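Local coordinates for GH18 chiitnase (Pseudoalteromonas aurantia, PDB 6K7Z), which probably cleaves internal glycosidic bonds of chitin, acting as a family 18 endochitinase built on a TIM-barrel fold, at residues N40-G45 with A49-F54; D92-A97 with R142-S147; S203-Y208 with K246-Q251. One frame throughout, in Å; residues are numbered along the deposited sequence.

Interaction 1 (N40-G45 with A49-F54); sequences NLVLSG and ATESSF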
loop_
_atom_site.group_PDB
_atom_site.type_symbol
_atom_site.label_atom_id
_atom_site.label_comp_id
_atom_site.label_asym_id
_atom_site.label_seq_id
_atom_site.Cartn_x
_atom_site.Cartn_y
_atom_site.Cartn_z
ATOM N N ASN A 40 -10.334 -16.275 -8.899
ATOM C CA ASN A 40 -11.442 -15.961 -8.003
ATOM C C ASN A 40 -10.876 -15.201 -6.808
ATOM O O ASN A 40 -10.096 -15.758 -6.026
ATOM C CB ASN A 40 -12.160 -17.229 -7.545
ATOM C CG ASN A 40 -12.860 -17.947 -8.680
ATOM O OD1 ASN A 40 -13.111 -17.366 -9.738
ATOM N ND2 ASN A 40 -13.179 -19.222 -8.466
ATOM N N LEU A 41 -11.267 -13.941 -6.663
ATOM C CA LEU A 41 -10.725 -13.071 -5.623
ATOM C C LEU A 41 -11.655 -13.069 -4.412
ATOM O O LEU A 41 -12.872 -12.914 -4.562
ATOM C CB LEU A 41 -10.537 -11.650 -6.157
ATOM C CG LEU A 41 -9.738 -11.568 -7.465
ATOM C CD1 LEU A 41 -9.439 -10.121 -7.853
ATOM C CD2 LEU A 41 -8.460 -12.381 -7.365
ATOM N N VAL A 42 -11.084 -13.238 -3.215
ATOM C CA VAL A 42 -11.881 -13.321 -1.993
ATOM C C VAL A 42 -11.403 -12.277 -0.995
ATOM O O VAL A 42 -10.215 -11.942 -0.931
ATOM C CB VAL A 42 -11.834 -14.727 -1.350
ATOM C CG1 VAL A 42 -12.450 -15.773 -2.285
ATOM C CG2 VAL A 42 -10.405 -15.095 -0.987
ATOM N N LEU A 43 -12.348 -11.777 -0.201
ATOM C CA LEU A 43 -12.083 -10.803 0.844
ATOM C C LEU A 43 -11.683 -11.488 2.141
ATOM O O LEU A 43 -12.134 -12.593 2.451
ATOM C CB LEU A 43 -13.315 -9.933 1.098
ATOM C CG LEU A 43 -13.713 -8.971 -0.016
ATOM C CD1 LEU A 43 -15.148 -8.472 0.208
ATOM C CD2 LEU A 43 -12.735 -7.801 -0.065
ATOM N N SER A 44 -10.822 -10.812 2.898
ATOM C CA SER A 44 -10.428 -11.227 4.232
ATOM C C SER A 44 -10.317 -9.983 5.101
ATOM O O SER A 44 -10.188 -8.865 4.599
ATOM C CB SER A 44 -9.100 -11.990 4.230
ATOM O OG SER A 44 -8.064 -11.199 3.674
ATOM N N GLY A 45 -10.398 -10.184 6.410
ATOM C CA GLY A 45 -10.329 -9.080 7.349
ATOM C C GLY A 45 -11.703 -8.638 7.818
ATOM O O GLY A 45 -12.741 -9.180 7.434
ATOM N N ALA A 49 -18.131 -9.496 5.239
ATOM C CA ALA A 49 -19.267 -10.273 5.742
ATOM C C ALA A 49 -19.210 -11.705 5.230
ATOM O O ALA A 49 -19.553 -12.650 5.953
ATOM C CB ALA A 49 -20.578 -9.615 5.330
ATOM N N THR A 50 -18.805 -11.864 3.971
ATOM C CA THR A 50 -18.457 -13.139 3.372
ATOM C C THR A 50 -17.236 -12.925 2.497
ATOM O O THR A 50 -16.720 -11.811 2.382
ATOM C CB THR A 50 -19.577 -13.686 2.498
ATOM O OG1 THR A 50 -19.715 -12.815 1.370
ATOM C CG2 THR A 50 -20.892 -13.747 3.266
ATOM N N GLU A 51 -16.815 -13.985 1.811
ATOM C CA GLU A 51 -15.689 -13.862 0.888
ATOM C C GLU A 51 -15.963 -12.896 -0.257
ATOM O O GLU A 51 -15.019 -12.437 -0.905
ATOM C CB GLU A 51 -15.335 -15.232 0.315
ATOM C CG GLU A 51 -14.487 -16.090 1.220
ATOM C CD GLU A 51 -14.046 -17.359 0.520
ATOM O OE1 GLU A 51 -14.757 -17.788 -0.414
ATOM O OE2 GLU A 51 -12.981 -17.899 0.882
ATOM N N SER A 52 -17.222 -12.580 -0.540
ATOM C CA SER A 52 -17.531 -11.750 -1.693
ATOM C C SER A 52 -18.231 -10.444 -1.334
ATOM O O SER A 52 -18.639 -9.713 -2.244
ATOM C CB SER A 52 -18.374 -12.541 -2.700
ATOM O OG SER A 52 -19.524 -13.080 -2.082
ATOM N N SER A 53 -18.373 -10.109 -0.049
ATOM C CA SER A 53 -19.176 -8.939 0.283
ATOM C C SER A 53 -18.655 -8.238 1.525
ATOM O O SER A 53 -18.185 -8.884 2.468
ATOM C CB SER A 53 -20.649 -9.312 0.500
ATOM O OG SER A 53 -20.794 -10.128 1.650
ATOM N N PHE A 54 -18.770 -6.910 1.514
ATOM C CA PHE A 54 -18.491 -6.070 2.672
ATOM C C PHE A 54 -19.619 -6.159 3.695
ATOM O O PHE A 54 -20.791 -6.329 3.343
ATOM C CB PHE A 54 -18.354 -4.605 2.253
ATOM C CG PHE A 54 -17.071 -4.274 1.533
ATOM C CD1 PHE A 54 -15.906 -4.983 1.765
ATOM C CD2 PHE A 54 -17.034 -3.207 0.651
ATOM C CE1 PHE A 54 -14.738 -4.644 1.104
ATOM C CE2 PHE A 54 -15.867 -2.852 0.009
ATOM C CZ PHE A 54 -14.718 -3.577 0.229
#
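The torsions of L43 decide how it meets F54: CG lies anti to the carbonyl carbon (chi1 -68°) and chi2 is near trans at 164°, so that both methyls are carried over to segment 49-54. There L43 CD1 sits 3.6 Å from S53 N, and L43 CD2 comes to 3.9 Å from F54 CE1. The two side chains cross at about a right angle. L43 is buried, as suits a branched, purely apolar residue, and L31, A48 and F103 also touch it. With an alanine here the two methyls are gone, which would probably leave a gap beside the F54 ring and the S52-S53 backbone and let the ring shift.

V42 and E51 run side by side in the same direction. E51 is extended beyond CG, which lays the chain, carboxylate included, along the valine, and V42 CG1 stands 3.6 Å from E51 OE1. A beta-branched residue suits the strand, and the exposed glutamate covers it.

One hydrogen bond joins the backbones, L43 N to E51 O at 2.8 Å and nearly straight, with an N-H...O angle of 167°. The same E51 O receives a CA-H...O contact from V42 CA at 3.4 Å. E51 lies in a type I turn from T50 to S53. Within it T50 OG1 accepts from S52 N at 3.1 Å, making an ST turn, and shares a hydrogen bond with S53 OG at 2.9 Å; A49 and T50 together face S53 as a classic beta bulge.

Strand 41-43 pairs antiparallel with 25-33, V42 bonding to S32, and gives a single bond to the turn through L43. The chemistry is thus divided: L43 and F54 contribute apolar burial, whereas the hydroxyls and E51 shape an exposed, polar turn.

Interaction 2 (D92-A97 with R142-S147); sequences DTAKLA and RKRLPS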
loop_
_atom_site.group_PDB
_atom_site.type_symbol
_atom_site.label_atom_id
_atom_site.label_comp_id
_atom_site.label_asym_id
_atom_site.label_seq_id
_atom_site.Cartn_x
_atom_site.Cartn_y
_atom_site.Cartn_z
ATOM N N ASP A 92 -2.502 -14.066 -17.284
ATOM C CA ASP A 92 -3.650 -13.328 -17.806
ATOM C C ASP A 92 -3.935 -12.095 -16.950
ATOM O O ASP A 92 -4.930 -12.049 -16.215
ATOM C CB ASP A 92 -4.877 -14.244 -17.896
ATOM C CG ASP A 92 -5.982 -13.671 -18.772
ATOM O OD1 ASP A 92 -5.981 -12.453 -19.040
ATOM O OD2 ASP A 92 -6.862 -14.450 -19.194
ATOM N N THR A 93 -3.068 -11.082 -17.045
ATOM C CA THR A 93 -3.248 -9.875 -16.241
ATOM C C THR A 93 -4.491 -9.099 -16.646
ATOM O O THR A 93 -5.055 -8.377 -15.822
ATOM C CB THR A 93 -2.019 -8.966 -16.348
ATOM O OG1 THR A 93 -1.846 -8.550 -17.714
ATOM C CG2 THR A 93 -0.787 -9.707 -15.877
ATOM N N ALA A 94 -4.931 -9.214 -17.902
ATOM C CA ALA A 94 -6.109 -8.458 -18.306
ATOM C C ALA A 94 -7.344 -8.965 -17.578
ATOM O O ALA A 94 -8.205 -8.178 -17.176
ATOM C CB ALA A 94 -6.294 -8.531 -19.822
ATOM N N LYS A 95 -7.430 -10.282 -17.382
ATOM C CA LYS A 95 -8.548 -10.858 -16.653
ATOM C C LYS A 95 -8.518 -10.435 -15.194
ATOM O O LYS A 95 -9.557 -10.077 -14.625
ATOM C CB LYS A 95 -8.516 -12.383 -16.779
ATOM C CG LYS A 95 -9.687 -13.084 -16.128
ATOM C CD LYS A 95 -9.740 -14.568 -16.513
ATOM C CE LYS A 95 -11.050 -15.199 -16.038
ATOM N NZ LYS A 95 -11.110 -16.685 -16.211
ATOM N N LEU A 96 -7.334 -10.473 -14.577
ATOM C CA LEU A 96 -7.184 -9.986 -13.213
ATOM C C LEU A 96 -7.572 -8.515 -13.121
ATOM O O LEU A 96 -8.350 -8.115 -12.243
ATOM C CB LEU A 96 -5.743 -10.202 -12.745
ATOM C CG LEU A 96 -5.389 -9.658 -11.359
ATOM C CD1 LEU A 96 -6.242 -10.325 -10.293
ATOM C CD2 LEU A 96 -3.908 -9.849 -11.051
ATOM N N ALA A 97 -7.064 -7.698 -14.052
ATOM C CA ALA A 97 -7.387 -6.274 -14.041
ATOM C C ALA A 97 -8.887 -6.047 -14.114
ATOM O O ALA A 97 -9.431 -5.194 -13.402
ATOM C CB ALA A 97 -6.689 -5.566 -15.199
ATOM N N ARG A 142 -4.904 0.619 -15.057
ATOM C CA ARG A 142 -5.000 2.052 -15.322
ATOM C C ARG A 142 -5.883 2.332 -16.525
ATOM O O ARG A 142 -6.586 3.349 -16.558
ATOM C CB ARG A 142 -3.598 2.634 -15.533
ATOM C CG ARG A 142 -3.571 4.128 -15.832
ATOM C CD ARG A 142 -4.366 4.898 -14.780
ATOM N NE ARG A 142 -3.558 5.192 -13.610
ATOM C CZ ARG A 142 -4.057 5.550 -12.431
ATOM N NH1 ARG A 142 -5.366 5.642 -12.257
ATOM N NH2 ARG A 142 -3.243 5.812 -11.423
ATOM N N LYS A 143 -5.855 1.427 -17.507
ATOM C CA LYS A 143 -6.774 1.481 -18.635
ATOM C C LYS A 143 -8.223 1.508 -18.164
ATOM O O LYS A 143 -9.033 2.303 -18.659
ATOM C CB LYS A 143 -6.500 0.277 -19.537
ATOM C CG LYS A 143 -7.379 0.160 -20.763
ATOM C CD LYS A 143 -7.170 -1.197 -21.448
ATOM C CE LYS A 143 -5.725 -1.397 -21.877
ATOM N NZ LYS A 143 -5.497 -2.797 -22.376
ATOM N N ARG A 144 -8.555 0.675 -17.174
ATOM C CA ARG A 144 -9.923 0.531 -16.690
ATOM C C ARG A 144 -10.285 1.516 -15.586
ATOM O O ARG A 144 -11.476 1.787 -15.390
ATOM C CB ARG A 144 -10.144 -0.906 -16.203
ATOM C CG ARG A 144 -9.896 -1.933 -17.303
ATOM C CD ARG A 144 -9.671 -3.340 -16.781
ATOM N NE ARG A 144 -9.774 -4.331 -17.858
ATOM C CZ ARG A 144 -8.795 -4.629 -18.711
ATOM N NH1 ARG A 144 -7.620 -4.022 -18.634
ATOM N NH2 ARG A 144 -8.987 -5.544 -19.647
ATOM N N LEU A 145 -9.290 2.062 -14.884
ATOM C CA LEU A 145 -9.479 2.980 -13.760
ATOM C C LEU A 145 -8.649 4.229 -14.024
ATOM O O LEU A 145 -7.566 4.408 -13.446
ATOM C CB LEU A 145 -9.061 2.330 -12.440
ATOM C CG LEU A 145 -9.772 1.031 -12.088
ATOM C CD1 LEU A 145 -9.183 0.443 -10.806
ATOM C CD2 LEU A 145 -11.266 1.283 -11.929
ATOM N N PRO A 146 -9.131 5.121 -14.883
ATOM C CA PRO A 146 -8.283 6.216 -15.366
ATOM C C PRO A 146 -7.992 7.260 -14.298
ATOM O O PRO A 146 -8.763 7.461 -13.359
ATOM C CB PRO A 146 -9.112 6.826 -16.505
ATOM C CG PRO A 146 -10.148 5.810 -16.827
ATOM C CD PRO A 146 -10.440 5.100 -15.555
ATOM N N SER A 147 -6.858 7.932 -14.462
ATOM C CA SER A 147 -6.558 9.133 -13.698
ATOM C C SER A 147 -7.391 10.279 -14.259
ATOM O O SER A 147 -7.704 10.288 -15.454
ATOM C CB SER A 147 -5.069 9.479 -13.769
ATOM O OG SER A 147 -4.273 8.498 -13.142
#
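R144 lays its guanidinium across the start of helix 93-106, against A94 and A97. Its CG stands anti to the carbonyl carbon (chi1 -59°), the chain is extended from CG to NE, and chi4 of 82° then turns the flat group so that one face covers A97 CB and A94 O. R144 NH1 is 3.9 Å from A97 CB, while R144 NH2 lies 4.0 Å from A94 CB. A94 O is 3.7 Å from R144 NH2 and sits above the guanidinium plane, so this is packing, and the charge is met instead by E140, which forms a salt bridge with R144 NH1. The short methyls of A94 and A97 let the guanidinium lie close to the helix, and farther along the same helix the R144 side chain also touches D98 and A101.

Past R144 the end of helix 130-144 is tied by R142, whose chi2 and chi3 together curl the chain back until R142 NH1 donates to L145 O at 2.8 Å.

The contact joins helix 93-106 to helix 130-144, neighbours in the outer layer of the barrel. T93 also bonds to S136, L96 packs on L137, and R142 forms a salt bridge with D182, just before strand 183-187.

Interaction 3 (S203-Y208 with K246-Q251); sequences SSYLNY and KPIQQQ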
loop_
_atom_site.group_PDB
_atom_site.type_symbol
_atom_site.label_atom_id
_atom_site.label_comp_id
_atom_site.label_asym_id
_atom_site.label_seq_id
_atom_site.Cartn_x
_atom_site.Cartn_y
_atom_site.Cartn_z
ATOM N N SER A 203 17.927 8.212 4.016
ATOM C CA SER A 203 18.736 8.199 2.799
ATOM C C SER A 203 18.049 7.391 1.707
ATOM O O SER A 203 17.994 7.820 0.548
ATOM C CB SER A 203 20.134 7.651 3.085
ATOM O OG SER A 203 20.071 6.329 3.582
ATOM N N SER A 204 17.486 6.237 2.069
ATOM C CA SER A 204 16.775 5.429 1.084
ATOM C C SER A 204 15.551 6.156 0.549
ATOM O O SER A 204 15.317 6.164 -0.666
ATOM C CB SER A 204 16.387 4.077 1.685
ATOM O OG SER A 204 17.533 3.267 1.900
ATOM N N TYR A 205 14.752 6.772 1.433
ATOM C CA TYR A 205 13.608 7.556 0.972
ATOM C C TYR A 205 14.026 8.577 -0.087
ATOM O O TYR A 205 13.396 8.692 -1.144
ATOM C CB TYR A 205 12.917 8.263 2.146
ATOM C CG TYR A 205 11.742 9.075 1.669
ATOM C CD1 TYR A 205 10.497 8.481 1.489
ATOM C CD2 TYR A 205 11.885 10.415 1.333
ATOM C CE1 TYR A 205 9.417 9.209 1.025
ATOM C CE2 TYR A 205 10.814 11.148 0.853
ATOM C CZ TYR A 205 9.583 10.537 0.696
ATOM O OH TYR A 205 8.522 11.251 0.215
ATOM N N LEU A 206 15.090 9.334 0.182
ATOM C CA LEU A 206 15.516 10.345 -0.779
ATOM C C LEU A 206 15.915 9.706 -2.109
ATOM O O LEU A 206 15.545 10.200 -3.181
ATOM C CB LEU A 206 16.670 11.156 -0.196
ATOM C CG LEU A 206 16.322 11.979 1.044
ATOM C CD1 LEU A 206 17.597 12.571 1.679
ATOM C CD2 LEU A 206 15.330 13.072 0.684
ATOM N N ASN A 207 16.656 8.597 -2.051
ATOM C CA ASN A 207 17.022 7.876 -3.270
ATOM C C ASN A 207 15.787 7.462 -4.054
ATOM O O ASN A 207 15.752 7.573 -5.292
ATOM C CB ASN A 207 17.853 6.639 -2.919
ATOM C CG ASN A 207 19.238 6.982 -2.436
ATOM O OD1 ASN A 207 19.706 8.101 -2.625
ATOM N ND2 ASN A 207 19.911 6.015 -1.822
ATOM N N TYR A 208 14.762 6.970 -3.352
ATOM C CA TYR A 208 13.574 6.484 -4.044
ATOM C C TYR A 208 12.839 7.620 -4.738
ATOM O O TYR A 208 12.246 7.418 -5.807
ATOM C CB TYR A 208 12.632 5.772 -3.070
ATOM C CG TYR A 208 13.241 4.621 -2.305
ATOM C CD1 TYR A 208 14.399 3.983 -2.745
ATOM C CD2 TYR A 208 12.653 4.166 -1.136
ATOM C CE1 TYR A 208 14.959 2.933 -2.024
ATOM C CE2 TYR A 208 13.195 3.113 -0.423
ATOM C CZ TYR A 208 14.341 2.502 -0.865
ATOM O OH TYR A 208 14.875 1.466 -0.129
ATOM N N LYS A 246 11.253 15.141 9.998
ATOM C CA LYS A 246 11.947 16.423 9.925
ATOM C C LYS A 246 13.218 16.359 9.086
ATOM O O LYS A 246 13.418 17.269 8.265
ATOM C CB LYS A 246 12.202 16.963 11.337
ATOM C CG LYS A 246 10.905 17.477 11.953
ATOM C CD LYS A 246 11.102 18.228 13.259
ATOM C CE LYS A 246 9.763 18.664 13.839
ATOM N NZ LYS A 246 9.076 19.688 12.997
ATOM N N PRO A 247 14.078 15.343 9.192
ATOM C CA PRO A 247 15.245 15.306 8.291
ATOM C C PRO A 247 14.875 15.240 6.815
ATOM O O PRO A 247 15.584 15.824 5.985
ATOM C CB PRO A 247 15.999 14.051 8.754
ATOM C CG PRO A 247 15.601 13.894 10.195
ATOM C CD PRO A 247 14.151 14.284 10.217
ATOM N N ILE A 248 13.781 14.596 6.441
ATOM C CA ILE A 248 13.392 14.567 5.047
ATOM C C ILE A 248 12.872 15.958 4.634
ATOM O O ILE A 248 13.193 16.465 3.592
ATOM C CB ILE A 248 12.329 13.483 4.802
ATOM C CG1 ILE A 248 12.931 12.112 4.861
ATOM C CG2 ILE A 248 11.657 13.653 3.468
ATOM C CD1 ILE A 248 11.923 10.996 4.827
ATOM N N GLN A 249 12.062 16.565 5.483
ATOM C CA GLN A 249 11.528 17.877 5.194
ATOM C C GLN A 249 12.627 18.949 5.039
ATOM O O GLN A 249 12.422 19.891 4.341
ATOM C CB GLN A 249 10.533 18.341 6.228
ATOM C CG GLN A 249 9.232 17.575 6.257
ATOM C CD GLN A 249 8.371 17.932 7.474
ATOM O OE1 GLN A 249 8.865 18.267 8.483
ATOM N NE2 GLN A 249 7.092 17.836 7.328
ATOM N N GLN A 250 13.756 18.753 5.715
ATOM C CA GLN A 250 14.887 19.676 5.653
ATOM C C GLN A 250 15.548 19.617 4.303
ATOM O O GLN A 250 15.946 20.609 3.783
ATOM C CB GLN A 250 15.922 19.519 6.809
ATOM C CG GLN A 250 16.392 18.106 7.137
ATOM C CD GLN A 250 17.445 18.025 8.246
ATOM O OE1 GLN A 250 17.319 18.701 9.242
ATOM N NE2 GLN A 250 18.469 17.223 8.067
ATOM N N GLN A 251 15.630 18.432 3.729
ATOM C CA GLN A 251 16.260 18.247 2.437
ATOM C C GLN A 251 15.430 18.211 1.201
ATOM O O GLN A 251 15.950 18.411 0.177
ATOM C CB GLN A 251 17.018 16.963 2.412
ATOM C CG GLN A 251 18.133 16.881 3.355
ATOM C CD GLN A 251 19.127 15.865 2.895
ATOM O OE1 GLN A 251 19.617 15.916 1.757
ATOM N NE2 GLN A 251 19.395 14.904 3.761
#
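Helices 198-209 and 237-251 come nearest where the CA atoms of L206 and I248 are 7.5 Å apart, the second helix being kinked at P247, whose nitrogen has no hydrogen to give to the turn before.

Y205 and I248 make the closest apolar contact. With CG anti to the backbone N (chi1 180°), the tyrosine ring swings out toward the isoleucine, and the two side chains cross at about a right angle. I248 CD1 lies 3.5 Å from Y205 CD2, and I248 CG2 3.7 Å from Y205 CE2. The branched isoleucine thus offers two carbons to neighbouring ring atoms, and both residues are buried.

Toward solvent, L206 meets Q251, whose chain is extended beyond CG and ends over the leucine: Q251 NE2 lies 3.6 Å from L206 CD1, with Q251 CD at 3.8 Å from the same methyl. The amide group itself lies against the leucine methyl, a van der Waals contact near the surface; Q251 is exposed, so a polar group suits it here.

The tyrosine hydroxyl is spent deeper in the fold, hydrogen-bonded to V219 O and G255 N, while its side chain also touches L254. Y205 thereby links its helix to the start of strand 219-224 and to the loop between helix 237-251 and strand 256-260. On the far helix, Q249 bonds to S277 O of helix 269-277.

Interactions 2 and 3 join helices of the outer layer; interaction 1 is a strand and turn beside barrel strand 25-33. Interactions 1 and 2 are adjacent, with centres 20 Å apart, and they meet where L41 CD1 touches L96 CD1 at 4.0 Å: strand 41-43 packs on the same helix 93-106 that R144 covers. Interaction 3 stands apart, on the opposite side of the chain's centre from interaction 1, their centres about 38 Å apart; its nearest atoms are about 17 Å from those of interaction 2. In family 18 the catalytic DxxDxDxE motif belongs to the fourth barrel strand, here probably 111-115, which lies in sequence between the helices joined by interaction 2.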